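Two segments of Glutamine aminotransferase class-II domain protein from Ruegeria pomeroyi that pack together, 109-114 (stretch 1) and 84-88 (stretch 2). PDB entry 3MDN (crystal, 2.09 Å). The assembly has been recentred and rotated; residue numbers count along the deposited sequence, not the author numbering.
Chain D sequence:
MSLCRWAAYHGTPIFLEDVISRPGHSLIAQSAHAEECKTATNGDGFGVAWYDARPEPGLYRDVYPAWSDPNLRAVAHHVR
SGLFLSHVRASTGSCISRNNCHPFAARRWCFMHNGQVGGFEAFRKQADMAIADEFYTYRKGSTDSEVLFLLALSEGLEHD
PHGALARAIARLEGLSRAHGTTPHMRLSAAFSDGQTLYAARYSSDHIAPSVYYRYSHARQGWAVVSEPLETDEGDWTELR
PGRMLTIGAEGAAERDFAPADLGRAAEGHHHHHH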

# COMPACT_ATOMS: atom_id res chain seq x y z
N TRP D 109 11.23 3.50 -24.10
CA TRP D 109 11.98 4.54 -23.37
C TRP D 109 11.56 4.66 -21.90
O TRP D 109 10.40 4.41 -21.57
CB TRP D 109 11.77 5.90 -24.03
CG TRP D 109 12.43 6.01 -25.35
CD1 TRP D 109 11.98 5.55 -26.55
CD2 TRP D 109 13.71 6.61 -25.60
NE1 TRP D 109 12.90 5.85 -27.56
CE2 TRP D 109 13.97 6.49 -26.99
CE3 TRP D 109 14.67 7.20 -24.78
CZ2 TRP D 109 15.15 6.97 -27.58
CZ3 TRP D 109 15.84 7.68 -25.36
CH2 TRP D 109 16.07 7.56 -26.75
N CYS D 110 12.51 5.02 -21.04
CA CYS D 110 12.18 5.34 -19.66
C CYS D 110 12.96 6.56 -19.28
O CYS D 110 13.91 6.91 -19.98
CB CYS D 110 12.47 4.19 -18.70
SG CYS D 110 14.16 3.57 -18.72
N PHE D 111 12.60 7.18 -18.17
CA PHE D 111 13.04 8.55 -17.92
C PHE D 111 12.82 8.90 -16.46
O PHE D 111 11.81 8.53 -15.88
CB PHE D 111 12.19 9.46 -18.83
CG PHE D 111 12.52 10.93 -18.73
CD1 PHE D 111 11.95 11.71 -17.74
CD2 PHE D 111 13.37 11.52 -19.65
CE1 PHE D 111 12.23 13.06 -17.66
CE2 PHE D 111 13.66 12.87 -19.59
CZ PHE D 111 13.09 13.64 -18.58
N MSE D 112 13.77 9.58 -15.86
CA MSE D 112 13.61 10.14 -14.52
C MSE D 112 14.34 11.49 -14.40
O MSE D 112 15.29 11.76 -15.15
CB MSE D 112 14.06 9.16 -13.44
CG MSE D 112 15.48 8.71 -13.54
SE MSE D 112 15.83 7.44 -12.10
CE MSE D 112 17.70 7.09 -12.64
N HIS D 113 13.87 12.33 -13.49
CA HIS D 113 14.23 13.71 -13.46
C HIS D 113 14.26 14.15 -12.00
O HIS D 113 13.40 13.82 -11.21
CB HIS D 113 13.20 14.53 -14.28
CG HIS D 113 13.08 15.97 -13.88
ND1 HIS D 113 14.03 16.92 -14.18
CD2 HIS D 113 12.09 16.64 -13.24
CE1 HIS D 113 13.66 18.10 -13.72
NE2 HIS D 113 12.47 17.96 -13.15
N ASN D 114 15.31 14.88 -11.66
CA ASN D 114 15.50 15.55 -10.40
C ASN D 114 15.48 17.06 -10.73
O ASN D 114 16.18 17.52 -11.67
CB ASN D 114 16.89 15.11 -9.86
CG ASN D 114 17.07 15.37 -8.39
OD1 ASN D 114 18.10 14.99 -7.82
ND2 ASN D 114 16.10 16.03 -7.76
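Stretch 2 84-88: FLSHV

Stretch 2 is extended from Phe 84 to His 87, its phi/psi pairs (-133/133 at Leu 85, -161/116 at His 87) lying in the beta region, and it faces strand 109-114 as a layer above it rather than as a neighbour in the same sheet. The evidence is the spacing: the two axes come no closer than 8.0 Å, the nearest alpha carbons, CA of Met 112 and CA of His 87, are 7.3 Å apart, and no hydrogen bond crosses the gap. The N-to-C directions agree to within 32°, which is also the signed crossing angle.

Side chains therefore make most of the contact, and alternation selects them. The CA-to-CB bonds of Leu 85 and His 87 point toward stretch 1, while those of Phe 84 and Ser 86 point away. Met 112, a selenomethionine, covers the most surface. With chi1 in p and chi2 and chi3 in t, it extends between the strands, bringing CE to 3.6 Å from Leu 85 CB and SE to 3.2 Å from His 87 CB. Its SE lies 4.8 Å from the His 87 ring centroid, 61° off the ring normal, an oblique approach.

Leu 85 also reaches back along stretch 1, its CD2 lying 3.7 Å from Cys 110 SG. At the other end, His 87 CE1 approaches His 113 O at 3.6 Å.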

# COMPACT_ATOMS: atom_id res chain seq x y z
N PHE D 84 19.55 -0.15 -16.22
CA PHE D 84 18.40 0.22 -15.41
C PHE D 84 18.52 1.61 -14.78
O PHE D 84 19.60 2.18 -14.74
CB PHE D 84 18.10 -0.85 -14.35
CG PHE D 84 19.22 -1.08 -13.35
CD1 PHE D 84 19.20 -0.45 -12.13
CD2 PHE D 84 20.24 -1.98 -13.62
CE1 PHE D 84 20.20 -0.68 -11.20
CE2 PHE D 84 21.24 -2.24 -12.70
CZ PHE D 84 21.23 -1.59 -11.50
N LEU D 85 17.38 2.12 -14.27
CA LEU D 85 17.26 3.46 -13.69
C LEU D 85 16.51 3.28 -12.38
O LEU D 85 15.48 2.58 -12.39
CB LEU D 85 16.43 4.34 -14.64
CG LEU D 85 17.12 5.10 -15.80
CD1 LEU D 85 17.84 4.18 -16.75
CD2 LEU D 85 16.05 5.93 -16.54
N SER D 86 16.98 3.88 -11.29
CA SER D 86 16.29 3.84 -10.00
C SER D 86 16.34 5.16 -9.24
O SER D 86 17.31 5.91 -9.38
CB SER D 86 16.76 2.68 -9.14
OG SER D 86 18.15 2.62 -9.10
N HIS D 87 15.31 5.47 -8.43
CA HIS D 87 14.99 6.88 -8.08
C HIS D 87 14.11 7.07 -6.83
O HIS D 87 12.96 6.68 -6.81
CB HIS D 87 14.37 7.64 -9.31
CG HIS D 87 13.87 9.04 -9.02
ND1 HIS D 87 14.68 10.16 -9.06
CD2 HIS D 87 12.63 9.49 -8.69
CE1 HIS D 87 13.97 11.24 -8.76
NE2 HIS D 87 12.72 10.86 -8.53
N VAL D 88 14.67 7.71 -5.79
CA VAL D 88 13.98 7.94 -4.52
C VAL D 88 13.22 9.26 -4.53
O VAL D 88 12.04 9.29 -4.89
CB VAL D 88 14.95 7.87 -3.30
CG1 VAL D 88 14.35 8.62 -2.08
CG2 VAL D 88 15.27 6.41 -2.93